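Local coordinates for ribosomal protein L11 methyltransferase (Lactobacillus delbrueckii subsp. bulgaricus ATCC BAA-365, PDB 3GRZ) that probably methylates lysine side chains of ribosomal protein L11 with S-adenosyl-L-methionine as methyl donor, the present chain being its C-terminal, cofactor-binding part, at residues Gln45-Gln48 with Leu49-Gly53; Tyr162-Leu165 with Pro166-Glu169; Leu74-Ala77 with Ala78-Gly82. All coordinates share one frame; numbering follows the deposited sequence. Where two conformers were deposited one is given.

Contact 1: Gln45-Gln48 with Leu49-Gly53; sequences QTTQ and LAMLG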
loop_
_atom_site.group_PDB
_atom_site.type_symbol
_atom_site.label_atom_id
_atom_site.label_comp_id
_atom_site.label_asym_id
_atom_site.label_seq_id
_atom_site.Cartn_x
_atom_site.Cartn_y
_atom_site.Cartn_z
ATOM N N GLN B 45 -4.652 11.699 -4.509
ATOM C CA GLN B 45 -3.283 11.253 -4.254
ATOM C C GLN B 45 -2.996 11.105 -2.752
ATOM O O GLN B 45 -2.478 10.077 -2.320
ATOM C CB GLN B 45 -2.240 12.169 -4.932
ATOM C CG GLN B 45 -1.634 11.594 -6.235
ATOM C CD GLN B 45 -0.846 12.614 -7.105
ATOM O OE1 GLN B 45 -0.896 13.839 -6.892
ATOM N NE2 GLN B 45 -0.123 12.091 -8.105
ATOM N N THR B 46 -3.357 12.106 -1.959
ATOM C CA THR B 46 -3.005 12.085 -0.540
ATOM C C THR B 46 -3.859 11.082 0.219
ATOM O O THR B 46 -3.371 10.428 1.145
ATOM C CB THR B 46 -3.089 13.480 0.117
ATOM O OG1 THR B 46 -4.435 13.953 0.057
ATOM C CG2 THR B 46 -2.160 14.471 -0.596
ATOM N N THR B 47 -5.121 10.943 -0.205
ATOM C CA THR B 47 -6.007 9.925 0.338
ATOM C C THR B 47 -5.413 8.534 0.098
ATOM O O THR B 47 -5.352 7.740 1.018
ATOM C CB THR B 47 -7.450 10.054 -0.245
ATOM O OG1 THR B 47 -8.016 11.278 0.221
ATOM C CG2 THR B 47 -8.353 8.917 0.195
ATOM N N GLN B 48 -4.960 8.258 -1.128
ATOM C CA GLN B 48 -4.375 6.960 -1.451
ATOM C C GLN B 48 -3.113 6.659 -0.614
ATOM O O GLN B 48 -2.940 5.540 -0.159
ATOM C CB GLN B 48 -4.043 6.866 -2.942
ATOM C CG GLN B 48 -3.500 5.491 -3.359
ATOM C CD GLN B 48 -3.112 5.427 -4.818
ATOM O OE1 GLN B 48 -2.138 6.054 -5.246
ATOM N NE2 GLN B 48 -3.884 4.671 -5.600
ATOM N N LEU B 49 -2.246 7.655 -0.413
ATOM C CA LEU B 49 -1.015 7.444 0.373
ATOM C C LEU B 49 -1.361 7.052 1.799
ATOM O O LEU B 49 -0.835 6.060 2.333
ATOM C CB LEU B 49 -0.092 8.679 0.331
ATOM C CG LEU B 49 0.405 9.092 -1.071
ATOM C CD1 LEU B 49 1.423 10.219 -1.013
ATOM C CD2 LEU B 49 0.953 7.892 -1.848
ATOM N N ALA B 50 -2.278 7.808 2.402
ATOM C CA ALA B 50 -2.760 7.509 3.757
ATOM C C ALA B 50 -3.386 6.108 3.832
ATOM O O ALA B 50 -3.053 5.328 4.727
ATOM C CB ALA B 50 -3.744 8.582 4.229
ATOM N N MET B 51 -4.237 5.773 2.859
ATOM C CA MET B 51 -4.858 4.444 2.789
ATOM C C MET B 51 -3.886 3.278 2.679
ATOM O O MET B 51 -4.112 2.232 3.297
ATOM C CB MET B 51 -5.864 4.343 1.623
ATOM C CG MET B 51 -7.156 5.094 1.837
ATOM S SD MET B 51 -8.049 4.575 3.311
ATOM C CE MET B 51 -7.802 2.780 3.287
ATOM N N LEU B 52 -2.831 3.445 1.878
ATOM C CA LEU B 52 -1.779 2.418 1.754
ATOM C C LEU B 52 -1.064 2.206 3.084
ATOM O O LEU B 52 -0.741 1.075 3.443
ATOM C CB LEU B 52 -0.770 2.774 0.659
ATOM C CG LEU B 52 -1.284 2.748 -0.783
ATOM C CD1 LEU B 52 -0.208 3.227 -1.779
ATOM C CD2 LEU B 52 -1.815 1.366 -1.161
ATOM N N GLY B 53 -0.834 3.296 3.810
ATOM C CA GLY B 53 -0.282 3.215 5.163
ATOM C C GLY B 53 -1.184 2.469 6.134
ATOM O O GLY B 53 -0.694 1.717 6.987
#
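Gln48 and Leu52 face the same side of one helix, a single turn apart, and their side chains meet where CG of Gln48 comes to 4.3 Å from CD1 of Leu52. The glutamine holds its CG opposite the backbone N (chi1 -177°), the start of an extended run that carries the amide off the helix and leaves the aliphatic root beside the leucine. Leu52 is turned the other way about its first torsion, with CG beside its own N, and this lays CG over the carbonyl oxygen of Gln48 at 3.3 Å. Leu49 repeats the pose one turn earlier, its CG lying 3.3 Å from Gln45 O. On another flank Thr47 and Met51 are paired: CG2 of the threonine stands 4.3 Å from CG of Met51, whose chain bends at chi2, taking the sulfur away from the threonine, and again at chi3, which turns the end methyl.

Under these side chains the backbone bonds are those of a regular alpha-helix, from Leu49 N to Gln45 O (3.1 Å) through to Leu52 N to Gln48 O (2.9 Å). The Gln48 amide looks outward: NE2 donates to Leu8 O and OE1 accepts from Arg56 of the second subunit, which fixes both its ends. Both threonine hydroxyls bond back to Asn43 O, just before the contact, and that of Thr46 also meets Asn132. Thr47 and Asn132 are predicted S-adenosyl-L-methionine contacts, which places this turn beside the probable cofactor site. Helix 44-57 is thus wedged among several elements: Leu49 and Leu52 pack on Met183 of strand 177-185, Ala50 touches Ser158 of strand 153-161, and Ala50 and Met51 lie against helix 73-80.

Contact 2: Tyr162-Leu165 with Pro166-Glu169; sequences YLQL and PKIE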
loop_
_atom_site.group_PDB
_atom_site.type_symbol
_atom_site.label_atom_id
_atom_site.label_comp_id
_atom_site.label_asym_id
_atom_site.label_seq_id
_atom_site.Cartn_x
_atom_site.Cartn_y
_atom_site.Cartn_z
ATOM N N TYR B 162 6.393 17.978 -0.936
ATOM C CA TYR B 162 7.793 17.507 -0.883
ATOM C C TYR B 162 8.812 18.545 -0.377
ATOM O O TYR B 162 9.815 18.183 0.249
ATOM C CB TYR B 162 8.244 16.904 -2.230
ATOM C CG TYR B 162 8.585 17.919 -3.303
ATOM C CD1 TYR B 162 9.919 18.209 -3.633
ATOM C CD2 TYR B 162 7.579 18.590 -3.990
ATOM C CE1 TYR B 162 10.227 19.145 -4.628
ATOM C CE2 TYR B 162 7.870 19.521 -4.968
ATOM C CZ TYR B 162 9.188 19.799 -5.289
ATOM O OH TYR B 162 9.438 20.730 -6.277
ATOM N N LEU B 163 8.531 19.824 -0.623
ATOM C CA LEU B 163 9.363 20.925 -0.128
ATOM C C LEU B 163 9.287 21.083 1.389
ATOM O O LEU B 163 10.212 21.608 2.006
ATOM C CB LEU B 163 8.982 22.238 -0.815
ATOM C CG LEU B 163 9.202 22.323 -2.332
ATOM C CD1 LEU B 163 8.513 23.558 -2.924
ATOM C CD2 LEU B 163 10.684 22.304 -2.698
ATOM N N GLN B 164 8.188 20.613 1.981
ATOM C CA GLN B 164 7.977 20.681 3.423
ATOM C C GLN B 164 8.583 19.497 4.176
ATOM O O GLN B 164 8.651 19.509 5.406
ATOM C CB GLN B 164 6.482 20.748 3.725
ATOM C CG GLN B 164 5.748 21.893 3.049
ATOM C CD GLN B 164 5.482 23.067 3.984
ATOM O OE1 GLN B 164 6.314 23.415 4.838
ATOM N NE2 GLN B 164 4.307 23.683 3.828
ATOM N N LEU B 165 9.010 18.474 3.444
ATOM C CA LEU B 165 9.530 17.247 4.069
ATOM C C LEU B 165 10.734 17.389 5.042
ATOM O O LEU B 165 10.686 16.813 6.129
ATOM C CB LEU B 165 9.731 16.126 3.021
ATOM C CG LEU B 165 10.173 14.729 3.484
ATOM C CD1 LEU B 165 9.214 14.103 4.518
ATOM C CD2 LEU B 165 10.366 13.821 2.282
ATOM N N PRO B 166 11.796 18.156 4.678
ATOM C CA PRO B 166 12.872 18.426 5.657
ATOM C C PRO B 166 12.408 18.916 7.042
ATOM O O PRO B 166 12.875 18.381 8.050
ATOM C CB PRO B 166 13.714 19.498 4.955
ATOM C CG PRO B 166 13.568 19.175 3.511
ATOM C CD PRO B 166 12.119 18.753 3.362
ATOM N N LYS B 167 11.487 19.888 7.071
ATOM C CA LYS B 167 10.939 20.414 8.325
ATOM C C LYS B 167 10.184 19.343 9.109
ATOM O O LYS B 167 10.313 19.270 10.331
ATOM C CB LYS B 167 10.034 21.624 8.066
ATOM C CG LYS B 167 10.785 22.908 7.718
ATOM C CD LYS B 167 9.840 23.982 7.191
ATOM C CE LYS B 167 9.394 24.948 8.284
ATOM N NZ LYS B 167 10.396 26.028 8.508
ATOM N N ILE B 168 9.405 18.520 8.396
ATOM C CA ILE B 168 8.694 17.382 8.992
ATOM C C ILE B 168 9.690 16.338 9.542
ATOM O O ILE B 168 9.584 15.905 10.698
ATOM C CB ILE B 168 7.701 16.719 7.978
ATOM C CG1 ILE B 168 6.642 17.733 7.486
ATOM C CG2 ILE B 168 7.053 15.474 8.589
ATOM C CD1 ILE B 168 5.637 18.157 8.523
ATOM N N GLU B 169 10.668 15.964 8.718
ATOM C CA GLU B 169 11.704 15.007 9.127
ATOM C C GLU B 169 12.486 15.449 10.367
ATOM O O GLU B 169 12.771 14.639 11.239
ATOM C CB GLU B 169 12.669 14.731 7.974
ATOM C CG GLU B 169 12.095 13.832 6.885
ATOM C CD GLU B 169 13.073 13.535 5.752
ATOM O OE1 GLU B 169 13.972 14.362 5.483
ATOM O OE2 GLU B 169 12.927 12.473 5.115
HETATM O O HOH W 1 11.046 21.601 4.659
#
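Leu165 and Glu169 make the main side-chain contact, one turn apart at the start of a helix. The apolar part is CD1 of Leu165 against CG of Glu169, 3.7 Å apart, with the two side chains crossing at a slant. Leu165 keeps CG on the far side from its backbone N (chi1 -176°), which stands the leucine branch out from the helix, and the Glu169 side chain leans back along the helix to bring its CG to that methyl. CB of Leu165 also rests on CD of Pro166, at 3.6 Å.

Backbone hydrogen bonds form a second group. Glu169 N donates to Leu165 O at 2.7 Å, and Ile168 N reaches Gln164 O at 3.2 Å. These open helix 165-174, which follows strand 153-161 of the methyltransferase's Rossmann-like sheet; proline suits the first turn, where its missing N-H costs no helical bond.

Water supplies the third kind of link. One molecule donates to Leu163 O (2.8 Å) and accepts from Lys167 N (3.0 Å), bridging the turn ahead of the helix to its first residues. Outward from the turn, the Tyr162 ring makes a cation-pi contact with Arg184, while Leu165 and Ile168 pack on Leu191 of strand 188-195.

Contact 3: Leu74-Ala77 with Ala78-Gly82; sequences LAIA and AHKLG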
loop_
_atom_site.group_PDB
_atom_site.type_symbol
_atom_site.label_atom_id
_atom_site.label_comp_id
_atom_site.label_asym_id
_atom_site.label_seq_id
_atom_site.Cartn_x
_atom_site.Cartn_y
_atom_site.Cartn_z
ATOM N N LEU B 74 -10.953 8.537 5.885
ATOM C CA LEU B 74 -9.957 7.672 6.514
ATOM C C LEU B 74 -10.486 6.982 7.774
ATOM O O LEU B 74 -10.175 5.812 8.011
ATOM C CB LEU B 74 -8.663 8.427 6.796
ATOM C CG LEU B 74 -7.931 9.094 5.621
ATOM C CD1 LEU B 74 -6.674 9.795 6.111
ATOM C CD2 LEU B 74 -7.603 8.105 4.497
ATOM N N ALA B 75 -11.310 7.682 8.559
ATOM C CA ALA B 75 -11.964 7.066 9.727
ATOM C C ALA B 75 -12.859 5.914 9.278
ATOM O O ALA B 75 -12.842 4.838 9.873
ATOM C CB ALA B 75 -12.772 8.105 10.518
ATOM N N ILE B 76 -13.612 6.137 8.206
ATOM C CA ILE B 76 -14.503 5.110 7.652
ATOM C C ILE B 76 -13.719 3.894 7.121
ATOM O O ILE B 76 -14.071 2.754 7.383
ATOM C CB ILE B 76 -15.408 5.712 6.542
ATOM C CG1 ILE B 76 -16.424 6.679 7.173
ATOM C CG2 ILE B 76 -16.141 4.614 5.729
ATOM C CD1 ILE B 76 -16.994 7.703 6.170
ATOM N N ALA B 77 -12.661 4.160 6.370
ATOM C CA ALA B 77 -11.814 3.108 5.838
ATOM C C ALA B 77 -11.144 2.300 6.942
ATOM O O ALA B 77 -11.091 1.079 6.863
ATOM C CB ALA B 77 -10.782 3.708 4.950
ATOM N N ALA B 78 -10.656 2.984 7.975
ATOM C CA ALA B 78 -10.067 2.304 9.124
ATOM C C ALA B 78 -11.077 1.374 9.783
ATOM O O ALA B 78 -10.736 0.237 10.119
ATOM C CB ALA B 78 -9.521 3.320 10.137
ATOM N N HIS B 79 -12.324 1.846 9.940
ATOM C CA HIS B 79 -13.396 1.041 10.557
ATOM C C HIS B 79 -13.645 -0.223 9.738
ATOM O O HIS B 79 -13.724 -1.326 10.286
ATOM C CB HIS B 79 -14.688 1.866 10.707
ATOM C CG HIS B 79 -15.791 1.149 11.418
ATOM N ND1 HIS B 79 -16.633 0.255 10.786
ATOM C CD2 HIS B 79 -16.199 1.200 12.708
ATOM C CE1 HIS B 79 -17.501 -0.222 11.659
ATOM N NE2 HIS B 79 -17.262 0.337 12.831
ATOM N N LYS B 80 -13.763 -0.052 8.426
ATOM C CA LYS B 80 -14.027 -1.177 7.519
ATOM C C LYS B 80 -12.865 -2.183 7.486
ATOM O O LYS B 80 -13.084 -3.391 7.350
ATOM C CB LYS B 80 -14.323 -0.658 6.119
ATOM C CG LYS B 80 -15.729 -0.088 5.994
ATOM C CD LYS B 80 -15.822 0.870 4.831
ATOM C CE LYS B 80 -17.264 1.214 4.493
ATOM N NZ LYS B 80 -18.097 0.016 4.208
ATOM N N LEU B 81 -11.644 -1.674 7.657
ATOM C CA LEU B 81 -10.439 -2.511 7.697
ATOM C C LEU B 81 -10.211 -3.207 9.034
ATOM O O LEU B 81 -9.192 -3.869 9.221
ATOM C CB LEU B 81 -9.199 -1.708 7.288
ATOM C CG LEU B 81 -9.147 -1.354 5.797
ATOM C CD1 LEU B 81 -8.002 -0.410 5.505
ATOM C CD2 LEU B 81 -9.061 -2.587 4.910
ATOM N N GLY B 82 -11.149 -3.044 9.966
ATOM C CA GLY B 82 -11.166 -3.828 11.186
ATOM C C GLY B 82 -10.578 -3.151 12.404
ATOM O O GLY B 82 -10.084 -3.837 13.289
#
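Helix 73-80, the connecting helix of the beta-alpha-beta unit built with strands 63-67 and 85-90, ends in this contact, where Ile76 and Lys80 lie side by side and point the same way. CG2 of Ile76 stands 3.8 Å from CE of Lys80 and 3.9 Å from its CD; the methyl sits beside the last two methylenes of the lysine. That chain is extended until its last torsion (chi4 -56°), where it bends to set NZ for a salt bridge with Glu29. With an alanine in place of this lysine, Glu29 would probably lose its charged mate and one side of the Ile76 methyl its cover.

The backbone bonds continue to the helix end: Lys80 N donates to Ile76 O at 3.0 Å, and Leu81 N to Ala77 O at 2.9 Å. Leu81 places CG over that same Ala77 oxygen, 3.3 Å away, while its own carbonyl oxygen accepts from Arg10 of the second subunit. Ala75 packs on Val86 and Ala88 of the following strand, and Ile76 on Ile31.

Gly82 then leaves helical angles with positive phi (99°), where a side chain would be jammed against the preceding carbonyl oxygen, and its N bonds back to His79 O at 3.1 Å. Positive phi together with two bonds back into the last turn, this being one of them, defines a Schellman motif, here closing the helix of a Rossmann-type crossover.

Along the chain contact 1 comes first, then contact 3, then contact 2. Contacts 1 and 3 touch, with centres 13 Å apart: the sulfur of Met51 packs on Ala77 and Leu74, close to the predicted cofactor residues, and both contacts also reach the second subunit. Contact 2 stands apart, its centre 27 Å from that of contact 3, on the opposite side of the chain's centre. Helices 44-57 and 165-174 both pack on strands 177-185 and 188-195, although contacts 1 and 2 do not touch (nearest atoms about 9 Å apart). Contacts 1 and 3 lie on helices, and contact 2 at the loop-to-helix start of a third, all packed round one seven-stranded mixed sheet, the framework of the methyltransferase domain.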